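Local coordinates for protein toxin coregulated pilin (Vibrio cholerae, PDB 3HRV) that builds, as its major subunit, the toxin-coregulated pilus, a type IV pilus essential for bacterial aggregation and colonization of the host small intestine, at residues Q112-V117 and E176-G181; I127-G132 and F185-G190; G48-T53 and I88-R93; P92-A97 and D142-V147. All coordinates share one frame; numbering follows the deposited sequence.

In the fold
From the N terminus, helix 24-44 leads into a loop whose residues 48-53 return against the edge strand 87-93, and contact 3 closes there first. Contact 4 opens on the end of that strand, sharing Pro-92 and Arg-93 with contact 3. Before it closes at 142-147, contact 1 opens on helix 110-120 and contact 2 on strand 126-131. Contact 1 then closes at 176-181 and contact 2 at 185-190, so contacts 1, 2 and 4 cross one another. Contacts 1 and 2 touch: contact 1 ties helix 110-120 to the turn after helix 172-177, and contact 2 pairs two strands of the sheet that this helix packs on. Contacts 3 and 4 tie the edge strand to loops.

Contact 1 of 4, residues Q112-V117 and E176-G181; sequences QCKTLV and EKLCTG. With SO4 (sulfate ion), chain E.
Cys-113 and Cys-179 are joined by a disulfide, SG to SG 2.0 Å with chi3 of -80°, which ties helix 110-120 to the turn following helix 172-177. Its two halves leave their backbones differently: in Cys-113 the SG is anti to the backbone N, whereas SG of Cys-179 folds back beside its own N (chi1 -57°). Cys-179 is the third residue of a type II turn, closed by Thr-180 N to Lys-177 O at 3.0 Å, and the turn presents its side chain to the helix.

Next to the bridge the packing is close. Leu-178 settles against the helix between Lys-114 and Val-117, its CD2 3.8 Å from Lys-114 CA, and its CD1 meets Val-117 CG1 tip to tip at 4.1 Å. Ile-157 of strand 155-158 touches both Leu-178 and Val-117, while Cys-113 rests on Phe-185 and Val-187 of the sheet.

Toward solvent the grip slackens. Lys-114 runs out extended past the turn, bringing CE within 3.3 Å of Leu-178 O, yet no hydrogen bond spans the two segments. Glu-176 is exposed, its side chain directed away from helix 110-120. On the far side Gln-112 turns away and donates from NE2 to O1 of a sulfate at 2.8 Å, a nearly straight bond of 169°; the ion, also bound by Ser-23 and Asn-25, probably came from the crystallisation liquor.

A covalent bridge near the C terminus is characteristic of type IV pilins, where the two cysteines delimit the D-region of the globular domain.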
loop_
_atom_site.group_PDB
_atom_site.type_symbol
_atom_site.label_atom_id
_atom_site.label_comp_id
_atom_site.label_asym_id
_atom_site.label_seq_id
_atom_site.Cartn_x
_atom_site.Cartn_y
_atom_site.Cartn_z
ATOM N N GLN A 112 -8.447 9.770 -7.126
ATOM C CA GLN A 112 -8.467 9.053 -5.858
ATOM C C GLN A 112 -7.058 8.631 -5.460
ATOM O O GLN A 112 -6.699 8.648 -4.286
ATOM C CB GLN A 112 -9.383 7.837 -5.966
ATOM C CG GLN A 112 -10.832 8.219 -6.232
ATOM C CD GLN A 112 -11.722 7.024 -6.465
ATOM O OE1 GLN A 112 -11.332 6.071 -7.137
ATOM N NE2 GLN A 112 -12.936 7.072 -5.924
ATOM N N CYS A 113 -6.259 8.262 -6.453
ATOM C CA CYS A 113 -4.886 7.848 -6.209
ATOM C C CYS A 113 -4.081 9.009 -5.621
ATOM O O CYS A 113 -3.386 8.844 -4.619
ATOM C CB CYS A 113 -4.276 7.372 -7.527
ATOM S SG CYS A 113 -2.553 6.781 -7.519
ATOM N N LYS A 114 -4.181 10.184 -6.234
ATOM C CA LYS A 114 -3.443 11.347 -5.741
ATOM C C LYS A 114 -3.874 11.711 -4.326
ATOM O O LYS A 114 -3.045 11.943 -3.446
ATOM C CB LYS A 114 -3.667 12.564 -6.643
ATOM C CG LYS A 114 -3.091 12.448 -8.046
ATOM C CD LYS A 114 -3.249 13.771 -8.791
ATOM C CE LYS A 114 -2.724 13.687 -10.212
ATOM N NZ LYS A 114 -2.746 15.021 -10.881
ATOM N N THR A 115 -5.181 11.755 -4.113
ATOM C CA THR A 115 -5.725 12.116 -2.817
ATOM C C THR A 115 -5.391 11.102 -1.731
ATOM O O THR A 115 -5.008 11.475 -0.622
ATOM C CB THR A 115 -7.246 12.284 -2.914
ATOM O OG1 THR A 115 -7.543 13.322 -3.856
ATOM C CG2 THR A 115 -7.833 12.652 -1.560
ATOM N N LEU A 116 -5.528 9.821 -2.048
ATOM C CA LEU A 116 -5.243 8.781 -1.070
ATOM C C LEU A 116 -3.769 8.755 -0.678
ATOM O O LEU A 116 -3.431 8.717 0.504
ATOM C CB LEU A 116 -5.658 7.413 -1.616
ATOM C CG LEU A 116 -5.455 6.253 -0.637
ATOM C CD1 LEU A 116 -6.341 6.459 0.584
ATOM C CD2 LEU A 116 -5.791 4.944 -1.320
ATOM N N VAL A 117 -2.889 8.773 -1.670
ATOM C CA VAL A 117 -1.459 8.750 -1.393
ATOM C C VAL A 117 -1.031 9.903 -0.493
ATOM O O VAL A 117 -0.262 9.710 0.450
ATOM C CB VAL A 117 -0.640 8.806 -2.701
ATOM C CG1 VAL A 117 0.838 9.011 -2.390
ATOM C CG2 VAL A 117 -0.831 7.520 -3.482
ATOM N N GLU A 176 2.667 17.167 -9.614
ATOM C CA GLU A 176 2.005 16.927 -10.890
ATOM C C GLU A 176 2.111 15.497 -11.414
ATOM O O GLU A 176 1.183 15.003 -12.044
ATOM C CB GLU A 176 2.522 17.899 -11.953
ATOM C CG GLU A 176 4.034 18.056 -11.938
ATOM C CD GLU A 176 4.568 18.732 -13.185
ATOM O OE1 GLU A 176 4.421 18.150 -14.280
ATOM O OE2 GLU A 176 5.135 19.841 -13.073
ATOM N N LYS A 177 3.232 14.853 -11.221
ATOM C CA LYS A 177 3.446 13.525 -11.792
ATOM C C LYS A 177 2.821 12.388 -10.993
ATOM O O LYS A 177 2.699 11.275 -11.494
ATOM C CB LYS A 177 4.944 13.259 -11.956
ATOM C CG LYS A 177 5.624 14.164 -12.971
ATOM C CD LYS A 177 5.206 13.828 -14.392
ATOM C CE LYS A 177 5.777 12.492 -14.830
ATOM N NZ LYS A 177 7.264 12.487 -14.755
ATOM N N LEU A 178 2.420 12.666 -9.758
ATOM C CA LEU A 178 1.824 11.640 -8.904
ATOM C C LEU A 178 0.679 10.897 -9.587
ATOM O O LEU A 178 -0.281 11.507 -10.068
ATOM C CB LEU A 178 1.318 12.262 -7.602
ATOM C CG LEU A 178 0.670 11.311 -6.594
ATOM C CD1 LEU A 178 1.641 10.202 -6.203
ATOM C CD2 LEU A 178 0.248 12.110 -5.373
ATOM N N CYS A 179 0.787 9.572 -9.614
ATOM C CA CYS A 179 -0.223 8.713 -10.222
ATOM C C CYS A 179 -0.455 8.989 -11.702
ATOM O O CYS A 179 -1.559 8.803 -12.206
ATOM C CB CYS A 179 -1.547 8.851 -9.477
ATOM S SG CYS A 179 -1.475 8.493 -7.693
ATOM N N THR A 180 0.585 9.423 -12.403
ATOM C CA THR A 180 0.447 9.698 -13.827
ATOM C C THR A 180 0.189 8.397 -14.570
ATOM O O THR A 180 0.675 7.336 -14.167
ATOM C CB THR A 180 1.721 10.351 -14.411
ATOM O OG1 THR A 180 1.549 10.548 -15.818
ATOM C CG2 THR A 180 2.944 9.465 -14.176
ATOM N N GLY A 181 -0.594 8.467 -15.642
ATOM C CA GLY A 181 -0.854 7.265 -16.405
ATOM C C GLY A 181 -2.299 6.922 -16.688
ATOM O O GLY A 181 -3.149 7.799 -16.870
HETATM S S SO4 E . -14.313 9.395 -3.452
HETATM O O1 SO4 E . -13.692 9.512 -4.701
HETATM O O2 SO4 E . -13.360 9.627 -2.449
HETATM O O3 SO4 E . -14.865 8.074 -3.225
HETATM O O4 SO4 E . -15.300 10.376 -3.455
#

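Contact 2 of 4, residues I127-G132 and F185-G190; sequences INVKEG and FTVAFG
Val-187 lies at the apolar centre, with Ile-127 beside it and Val-129 across from it. CG1 of Val-187 runs alongside Ile-127 CG2 at 3.9 Å, both side chains pointing the same way, and its CG2 faces Val-129 CG2 at 4.3 Å. Because CG1 of Val-187 stands anti to its backbone N (chi1 -179°), it also reaches over the Phe-189 ring, 3.2 Å above the plane and offset toward the rim. Helix 110-120 covers this face through Cys-113 and Val-120. On the reverse face Asn-128 CB and Ala-188 CB sit 4.1 Å apart beneath Phe-134, and Asn-128 ND2 is satisfied by Leu-140 O.

Two hydrogen-bonded pairs hold the strands in antiparallel register. Asn-128 and Ala-188 exchange bonds, the one from Ala-188 N to Asn-128 O being 2.8 Å and almost straight at 173°; Lys-130 and Thr-186 do the same, with Thr-186 N to Lys-130 O at 2.9 Å.

Farther out, Glu-131 lies beside Phe-185, Glu-131 CG to Phe-185 CE2 3.8 Å, its carboxylate within 4° of parallel to the ring. Its OE1 takes a bond from Thr-182 N. A weak contact from Thr-186 OG1 to Gly-132 O marks the strand end.

Alternate residues pair their backbones here, while Ile-127 and Val-129 turn theirs to strand 155-158; the buried hydrocarbon face can thus pack under the helix, with charge kept to the rim.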
loop_
_atom_site.group_PDB
_atom_site.type_symbol
_atom_site.label_atom_id
_atom_site.label_comp_id
_atom_site.label_asym_id
_atom_site.label_seq_id
_atom_site.Cartn_x
_atom_site.Cartn_y
_atom_site.Cartn_z
ATOM N N ILE A 127 5.734 3.140 -0.486
ATOM C CA ILE A 127 4.578 3.409 -1.341
ATOM C C ILE A 127 4.926 3.060 -2.781
ATOM O O ILE A 127 5.921 3.544 -3.320
ATOM C CB ILE A 127 4.157 4.889 -1.292
ATOM C CG1 ILE A 127 3.837 5.296 0.147
ATOM C CG2 ILE A 127 2.935 5.103 -2.185
ATOM C CD1 ILE A 127 3.465 6.760 0.304
ATOM N N ASN A 128 4.101 2.222 -3.398
ATOM C CA ASN A 128 4.318 1.792 -4.776
ATOM C C ASN A 128 3.017 1.992 -5.550
ATOM O O ASN A 128 2.002 1.368 -5.237
ATOM C CB ASN A 128 4.721 0.313 -4.798
ATOM C CG ASN A 128 5.187 -0.152 -6.167
ATOM O OD1 ASN A 128 4.758 0.373 -7.192
ATOM N ND2 ASN A 128 6.054 -1.159 -6.187
ATOM N N VAL A 129 3.052 2.867 -6.554
ATOM C CA VAL A 129 1.874 3.162 -7.372
ATOM C C VAL A 129 1.959 2.406 -8.689
ATOM O O VAL A 129 2.904 2.587 -9.454
ATOM C CB VAL A 129 1.768 4.672 -7.667
ATOM C CG1 VAL A 129 0.532 4.954 -8.512
ATOM C CG2 VAL A 129 1.710 5.451 -6.359
ATOM N N LYS A 130 0.959 1.578 -8.962
ATOM C CA LYS A 130 0.958 0.766 -10.170
ATOM C C LYS A 130 -0.315 0.904 -10.994
ATOM O O LYS A 130 -1.377 1.211 -10.461
ATOM C CB LYS A 130 1.146 -0.700 -9.767
ATOM C CG LYS A 130 1.209 -1.693 -10.908
ATOM C CD LYS A 130 1.302 -3.114 -10.372
ATOM C CE LYS A 130 1.422 -4.123 -11.497
ATOM N NZ LYS A 130 2.651 -3.887 -12.305
ATOM N N GLU A 131 -0.184 0.672 -12.297
ATOM C CA GLU A 131 -1.335 0.639 -13.192
ATOM C C GLU A 131 -1.879 -0.778 -13.333
ATOM O O GLU A 131 -1.275 -1.622 -13.996
ATOM C CB GLU A 131 -0.950 1.186 -14.569
ATOM C CG GLU A 131 -0.846 2.701 -14.630
ATOM C CD GLU A 131 0.113 3.179 -15.701
ATOM O OE1 GLU A 131 -0.314 3.956 -16.581
ATOM O OE2 GLU A 131 1.294 2.775 -15.665
ATOM N N GLY A 132 -3.024 -0.955 -12.643
ATOM C CA GLY A 132 -3.531 -2.310 -12.583
ATOM C C GLY A 132 -3.154 -2.895 -11.238
ATOM O O GLY A 132 -2.425 -2.268 -10.464
ATOM N N PHE A 185 -5.716 2.606 -10.825
ATOM C CA PHE A 185 -4.434 2.484 -10.162
ATOM C C PHE A 185 -4.585 1.668 -8.896
ATOM O O PHE A 185 -5.654 1.635 -8.286
ATOM C CB PHE A 185 -3.882 3.853 -9.769
ATOM C CG PHE A 185 -3.646 4.768 -10.925
ATOM C CD1 PHE A 185 -4.683 5.532 -11.450
ATOM C CD2 PHE A 185 -2.386 4.855 -11.505
ATOM C CE1 PHE A 185 -4.468 6.374 -12.538
ATOM C CE2 PHE A 185 -2.159 5.691 -12.593
ATOM C CZ PHE A 185 -3.201 6.451 -13.110
ATOM N N THR A 186 -3.506 0.999 -8.517
ATOM C CA THR A 186 -3.479 0.234 -7.284
ATOM C C THR A 186 -2.273 0.770 -6.543
ATOM O O THR A 186 -1.179 0.841 -7.099
ATOM C CB THR A 186 -3.273 -1.275 -7.512
ATOM O OG1 THR A 186 -4.364 -1.807 -8.274
ATOM C CG2 THR A 186 -3.216 -1.999 -6.169
ATOM N N VAL A 187 -2.473 1.172 -5.298
ATOM C CA VAL A 187 -1.369 1.683 -4.508
ATOM C C VAL A 187 -1.052 0.684 -3.412
ATOM O O VAL A 187 -1.941 0.212 -2.702
ATOM C CB VAL A 187 -1.702 3.043 -3.867
ATOM C CG1 VAL A 187 -0.504 3.546 -3.071
ATOM C CG2 VAL A 187 -2.078 4.048 -4.948
ATOM N N ALA A 188 0.225 0.342 -3.298
ATOM C CA ALA A 188 0.672 -0.591 -2.280
ATOM C C ALA A 188 1.324 0.216 -1.168
ATOM O O ALA A 188 2.325 0.898 -1.393
ATOM C CB ALA A 188 1.675 -1.572 -2.874
ATOM N N PHE A 189 0.735 0.162 0.022
ATOM C CA PHE A 189 1.262 0.872 1.178
ATOM C C PHE A 189 1.973 -0.170 2.022
ATOM O O PHE A 189 1.345 -1.083 2.561
ATOM C CB PHE A 189 0.123 1.527 1.964
ATOM C CG PHE A 189 -0.601 2.596 1.194
ATOM C CD1 PHE A 189 -1.742 2.293 0.454
ATOM C CD2 PHE A 189 -0.125 3.903 1.187
ATOM C CE1 PHE A 189 -2.401 3.281 -0.281
ATOM C CE2 PHE A 189 -0.773 4.899 0.455
ATOM C CZ PHE A 189 -1.913 4.585 -0.281
ATOM N N GLY A 190 3.289 -0.046 2.125
ATOM C CA GLY A 190 4.033 -1.041 2.868
ATOM C C GLY A 190 4.690 -0.613 4.158
ATOM O O GLY A 190 5.000 0.561 4.372
#

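Contact 3 of 4, residues G48-T53 and I88-R93; sequences GNYPAT and IFSFPR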
loop_
_atom_site.group_PDB
_atom_site.type_symbol
_atom_site.label_atom_id
_atom_site.label_comp_id
_atom_site.label_asym_id
_atom_site.label_seq_id
_atom_site.Cartn_x
_atom_site.Cartn_y
_atom_site.Cartn_z
ATOM N N GLY A 48 9.025 -12.007 13.201
ATOM C CA GLY A 48 10.134 -11.665 12.331
ATOM C C GLY A 48 9.787 -11.818 10.863
ATOM O O GLY A 48 10.439 -11.233 10.000
ATOM N N ASN A 49 8.755 -12.607 10.578
ATOM C CA ASN A 49 8.331 -12.828 9.198
ATOM C C ASN A 49 6.826 -12.704 9.009
ATOM O O ASN A 49 6.045 -13.038 9.901
ATOM C CB ASN A 49 8.715 -14.160 8.696
ATOM C CG ASN A 49 10.080 -14.099 8.043
ATOM O OD1 ASN A 49 10.193 -14.009 6.822
ATOM N ND2 ASN A 49 11.127 -14.147 8.857
ATOM N N TYR A 50 6.433 -12.222 7.835
ATOM C CA TYR A 50 5.027 -12.059 7.492
ATOM C C TYR A 50 4.576 -13.269 6.668
ATOM O O TYR A 50 5.392 -13.907 6.006
ATOM C CB TYR A 50 4.829 -10.747 6.722
ATOM C CG TYR A 50 5.063 -9.525 7.584
ATOM C CD1 TYR A 50 6.317 -8.917 7.654
ATOM C CD2 TYR A 50 4.041 -9.013 8.379
ATOM C CE1 TYR A 50 6.544 -7.828 8.499
ATOM C CE2 TYR A 50 4.254 -7.934 9.226
ATOM C CZ TYR A 50 5.504 -7.343 9.284
ATOM O OH TYR A 50 5.705 -6.269 10.122
ATOM N N PRO A 51 3.269 -13.589 6.689
ATOM C CA PRO A 51 2.688 -14.739 5.979
ATOM C C PRO A 51 2.892 -14.575 4.416
ATOM O O PRO A 51 2.630 -13.654 3.650
ATOM C CB PRO A 51 1.182 -14.529 6.136
ATOM C CG PRO A 51 1.065 -13.696 7.337
ATOM C CD PRO A 51 2.201 -12.725 7.210
ATOM N N ALA A 52 3.354 -15.792 3.901
ATOM C CA ALA A 52 3.564 -15.860 2.463
ATOM C C ALA A 52 2.255 -15.688 1.695
ATOM O O ALA A 52 1.226 -16.263 2.060
ATOM C CB ALA A 52 4.219 -17.187 2.098
ATOM N N THR A 53 2.305 -14.880 0.639
ATOM C CA THR A 53 1.151 -14.620 -0.221
ATOM C C THR A 53 1.633 -14.691 -1.668
ATOM O O THR A 53 2.206 -13.738 -2.184
ATOM C CB THR A 53 0.555 -13.219 0.033
ATOM O OG1 THR A 53 1.579 -12.231 -0.127
ATOM C CG2 THR A 53 -0.026 -13.124 1.439
ATOM N N ILE A 88 -3.393 -7.942 1.019
ATOM C CA ILE A 88 -2.221 -7.759 1.861
ATOM C C ILE A 88 -1.167 -8.725 1.348
ATOM O O ILE A 88 -1.342 -9.943 1.423
ATOM C CB ILE A 88 -2.507 -8.062 3.348
ATOM C CG1 ILE A 88 -3.638 -7.161 3.855
ATOM C CG2 ILE A 88 -1.243 -7.822 4.179
ATOM C CD1 ILE A 88 -4.068 -7.465 5.274
ATOM N N PHE A 89 -0.092 -8.169 0.798
ATOM C CA PHE A 89 1.005 -8.961 0.257
ATOM C C PHE A 89 2.217 -8.923 1.165
ATOM O O PHE A 89 2.590 -7.869 1.677
ATOM C CB PHE A 89 1.469 -8.422 -1.100
ATOM C CG PHE A 89 0.600 -8.806 -2.258
ATOM C CD1 PHE A 89 -0.469 -8.004 -2.641
ATOM C CD2 PHE A 89 0.880 -9.950 -2.995
ATOM C CE1 PHE A 89 -1.247 -8.338 -3.750
ATOM C CE2 PHE A 89 0.109 -10.293 -4.102
ATOM C CZ PHE A 89 -0.954 -9.485 -4.482
ATOM N N SER A 90 2.839 -10.076 1.358
ATOM C CA SER A 90 4.059 -10.127 2.138
ATOM C C SER A 90 5.132 -10.089 1.054
ATOM O O SER A 90 4.999 -10.762 0.031
ATOM C CB SER A 90 4.146 -11.438 2.918
ATOM O OG SER A 90 3.310 -11.406 4.058
ATOM N N PHE A 91 6.166 -9.276 1.236
ATOM C CA PHE A 91 7.217 -9.221 0.230
ATOM C C PHE A 91 8.600 -9.080 0.857
ATOM O O PHE A 91 8.728 -8.889 2.064
ATOM C CB PHE A 91 6.916 -8.132 -0.830
ATOM C CG PHE A 91 7.007 -6.712 -0.340
ATOM C CD1 PHE A 91 7.900 -5.827 -0.939
ATOM C CD2 PHE A 91 6.160 -6.231 0.655
ATOM C CE1 PHE A 91 7.950 -4.487 -0.563
ATOM C CE2 PHE A 91 6.203 -4.889 1.038
ATOM C CZ PHE A 91 7.100 -4.015 0.427
ATOM N N PRO A 92 9.663 -9.196 0.049
ATOM C CA PRO A 92 11.013 -9.089 0.602
ATOM C C PRO A 92 11.519 -7.744 1.091
ATOM O O PRO A 92 11.048 -6.687 0.679
ATOM C CB PRO A 92 11.883 -9.650 -0.520
ATOM C CG PRO A 92 11.152 -9.246 -1.736
ATOM C CD PRO A 92 9.706 -9.520 -1.388
ATOM N N ARG A 93 12.488 -7.811 2.000
ATOM C CA ARG A 93 13.132 -6.624 2.537
ATOM C C ARG A 93 14.616 -6.936 2.591
ATOM O O ARG A 93 15.042 -7.848 3.298
ATOM C CB ARG A 93 12.634 -6.277 3.941
ATOM C CG ARG A 93 13.381 -5.085 4.523
ATOM C CD ARG A 93 12.915 -4.679 5.907
ATOM N NE ARG A 93 13.741 -3.589 6.423
ATOM C CZ ARG A 93 13.502 -2.930 7.553
ATOM N NH1 ARG A 93 12.453 -3.242 8.299
ATOM N NH2 ARG A 93 14.323 -1.964 7.943
HETATM O O HOH W 1 4.733 -13.491 -0.023
#
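Thr-53 OG1 accepts a hydrogen bond from Ser-90 N at 2.9 Å, with an angle of 166° at the hydrogen. A chi1 of 55° sets this hydroxyl between the threonine's own backbone N and carbonyl carbon and brings it within 3.3 Å of Phe-89 CA. The methyl CG2 is turned instead to Ile-88 O, at 3.4 Å, a buried carbonyl with no polar partner in the model. A water makes a second link, accepting from Thr-53 N at 2.9 Å and lying 2.7 Å from Ser-90 O. Ser-90 OG points at Pro-51 O, but their modelled separation is too short for the details of that bond to be trusted.

Around this first shell, Leu-62 of helix 56-68 backs Thr-53 and Ile-88. Tyr-50 is anchored by its OH to Ser-192 O, and its ring meets that of Phe-101. On the other side of the strand, Phe-89 and Phe-91 bond through their backbones to strand 100-108.

Strand 87-93 is an edge strand of the sheet within this chain, and its outer edge faces the alpha-beta loop of the pilin fold. Here a threonine hydroxyl takes the N-H of Ser-90 and a water lies in bonding range of its carbonyl, probably standing in for part of what a neighbouring strand would supply.

Contact 4 of 4, residues P92-A97 and D142-V147; sequences PRNSAA and DFETSV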
loop_
_atom_site.group_PDB
_atom_site.type_symbol
_atom_site.label_atom_id
_atom_site.label_comp_id
_atom_site.label_asym_id
_atom_site.label_seq_id
_atom_site.Cartn_x
_atom_site.Cartn_y
_atom_site.Cartn_z
ATOM N N PRO A 92 9.663 -9.196 0.049
ATOM C CA PRO A 92 11.013 -9.089 0.602
ATOM C C PRO A 92 11.519 -7.744 1.091
ATOM O O PRO A 92 11.048 -6.687 0.679
ATOM C CB PRO A 92 11.883 -9.650 -0.520
ATOM C CG PRO A 92 11.152 -9.246 -1.736
ATOM C CD PRO A 92 9.706 -9.520 -1.388
ATOM N N ARG A 93 12.488 -7.811 2.000
ATOM C CA ARG A 93 13.132 -6.624 2.537
ATOM C C ARG A 93 14.616 -6.936 2.591
ATOM O O ARG A 93 15.042 -7.848 3.298
ATOM C CB ARG A 93 12.634 -6.277 3.941
ATOM C CG ARG A 93 13.381 -5.085 4.523
ATOM C CD ARG A 93 12.915 -4.679 5.907
ATOM N NE ARG A 93 13.741 -3.589 6.423
ATOM C CZ ARG A 93 13.502 -2.930 7.553
ATOM N NH1 ARG A 93 12.453 -3.242 8.299
ATOM N NH2 ARG A 93 14.323 -1.964 7.943
ATOM N N ASN A 94 15.398 -6.187 1.826
ATOM C CA ASN A 94 16.838 -6.393 1.779
ATOM C C ASN A 94 17.131 -7.810 1.291
ATOM O O ASN A 94 18.035 -8.480 1.791
ATOM C CB ASN A 94 17.444 -6.164 3.166
ATOM C CG ASN A 94 18.911 -5.798 3.107
ATOM O OD1 ASN A 94 19.365 -5.173 2.149
ATOM N ND2 ASN A 94 19.662 -6.189 4.130
ATOM N N SER A 95 16.341 -8.252 0.313
ATOM C CA SER A 95 16.473 -9.571 -0.304
ATOM C C SER A 95 15.947 -10.750 0.514
ATOM O O SER A 95 15.896 -11.874 0.016
ATOM C CB SER A 95 17.932 -9.827 -0.688
ATOM O OG SER A 95 18.184 -9.371 -2.007
ATOM N N ALA A 96 15.560 -10.501 1.760
ATOM C CA ALA A 96 15.028 -11.562 2.611
ATOM C C ALA A 96 13.527 -11.648 2.362
ATOM O O ALA A 96 12.816 -10.659 2.503
ATOM C CB ALA A 96 15.304 -11.249 4.075
ATOM N N ALA A 97 13.051 -12.832 1.995
ATOM C CA ALA A 97 11.636 -13.035 1.700
ATOM C C ALA A 97 10.686 -12.809 2.874
ATOM O O ALA A 97 10.993 -13.141 4.019
ATOM C CB ALA A 97 11.421 -14.436 1.137
ATOM N N ASP A 142 11.252 -4.418 -3.524
ATOM C CA ASP A 142 11.863 -4.743 -2.240
ATOM C C ASP A 142 11.722 -3.561 -1.287
ATOM O O ASP A 142 12.072 -2.433 -1.624
ATOM C CB ASP A 142 13.347 -5.073 -2.439
ATOM C CG ASP A 142 13.999 -5.631 -1.186
ATOM O OD1 ASP A 142 14.310 -6.840 -1.159
ATOM O OD2 ASP A 142 14.195 -4.863 -0.224
ATOM N N PHE A 143 11.204 -3.831 -0.095
ATOM C CA PHE A 143 10.990 -2.798 0.910
ATOM C C PHE A 143 12.222 -1.954 1.216
ATOM O O PHE A 143 12.115 -0.746 1.426
ATOM C CB PHE A 143 10.492 -3.440 2.209
ATOM C CG PHE A 143 10.145 -2.453 3.291
ATOM C CD1 PHE A 143 8.899 -1.831 3.313
ATOM C CD2 PHE A 143 11.061 -2.149 4.295
ATOM C CE1 PHE A 143 8.570 -0.923 4.321
ATOM C CE2 PHE A 143 10.743 -1.244 5.305
ATOM C CZ PHE A 143 9.494 -0.627 5.321
ATOM N N GLU A 144 13.395 -2.579 1.232
ATOM C CA GLU A 144 14.608 -1.847 1.566
ATOM C C GLU A 144 15.555 -1.513 0.420
ATOM O O GLU A 144 16.310 -0.546 0.515
ATOM C CB GLU A 144 15.373 -2.600 2.662
ATOM C CG GLU A 144 16.593 -1.859 3.200
ATOM C CD GLU A 144 17.081 -2.418 4.524
ATOM O OE1 GLU A 144 18.067 -1.880 5.071
ATOM O OE2 GLU A 144 16.476 -3.393 5.021
ATOM N N THR A 145 15.521 -2.285 -0.662
ATOM C CA THR A 145 16.433 -2.013 -1.770
ATOM C C THR A 145 15.823 -1.329 -2.993
ATOM O O THR A 145 16.550 -0.913 -3.896
ATOM C CB THR A 145 17.166 -3.299 -2.218
ATOM O OG1 THR A 145 16.217 -4.260 -2.692
ATOM C CG2 THR A 145 17.945 -3.893 -1.056
ATOM N N SER A 146 14.500 -1.210 -3.038
ATOM C CA SER A 146 13.866 -0.531 -4.167
ATOM C C SER A 146 13.998 0.971 -3.942
ATOM O O SER A 146 13.431 1.518 -2.996
ATOM C CB SER A 146 12.383 -0.909 -4.282
ATOM O OG SER A 146 12.223 -2.218 -4.803
ATOM N N VAL A 147 14.756 1.634 -4.811
ATOM C CA VAL A 147 14.974 3.071 -4.695
ATOM C C VAL A 147 13.803 3.868 -5.255
ATOM O O VAL A 147 13.406 3.693 -6.406
ATOM C CB VAL A 147 16.265 3.492 -5.424
ATOM C CG1 VAL A 147 16.454 4.999 -5.326
ATOM C CG2 VAL A 147 17.455 2.770 -4.811
HETATM O O HOH W 2 17.141 -1.055 7.662
#
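Arg-93 and Phe-143 run side by side in the same direction, with CD of the arginine 3.5 Å from CD2 of the ring. Arginine CG stands anti to the backbone N (chi1 176°) and the chain continues extended to NE. Phe-143 CE2 stands 3.8 Å above one face of the guanidinium, toward its rim, but the planes slope at 55° to each other. Glu-144 comes to the guanidinium edge instead: Arg-93 NE to Glu-144 OE2 measures 3.1 Å in a salt bridge that lies near the guanidinium plane yet reaches the carboxylate from above its own. A water links NH2 to the other oxygen, OE1, and Ser-192 OG holds NH1. Asn-94 completes the group, its amide stacked on the Glu-144 carboxylate with planes 28° apart.

Asp-142 crosses beside Pro-92 and turns its carboxylate into the type I' turn of residues 93-96. OD2 takes Asn-94 N on its syn lone pair at 2.7 Å, and OD1 takes Ser-95 N at 2.9 Å. The same OD2 accepts Glu-144 N at 2.8 Å on the anti side and Thr-145 N at 2.9 Å from above, the first making an Asx turn, the second extending it to an Asx motif. Phe-143 N to Pro-92 O, 3.0 Å, ties the backbones directly.

One carboxylate thus organises turn and loop together, and its four backbone N-H donors would be expected to favour its ionised form.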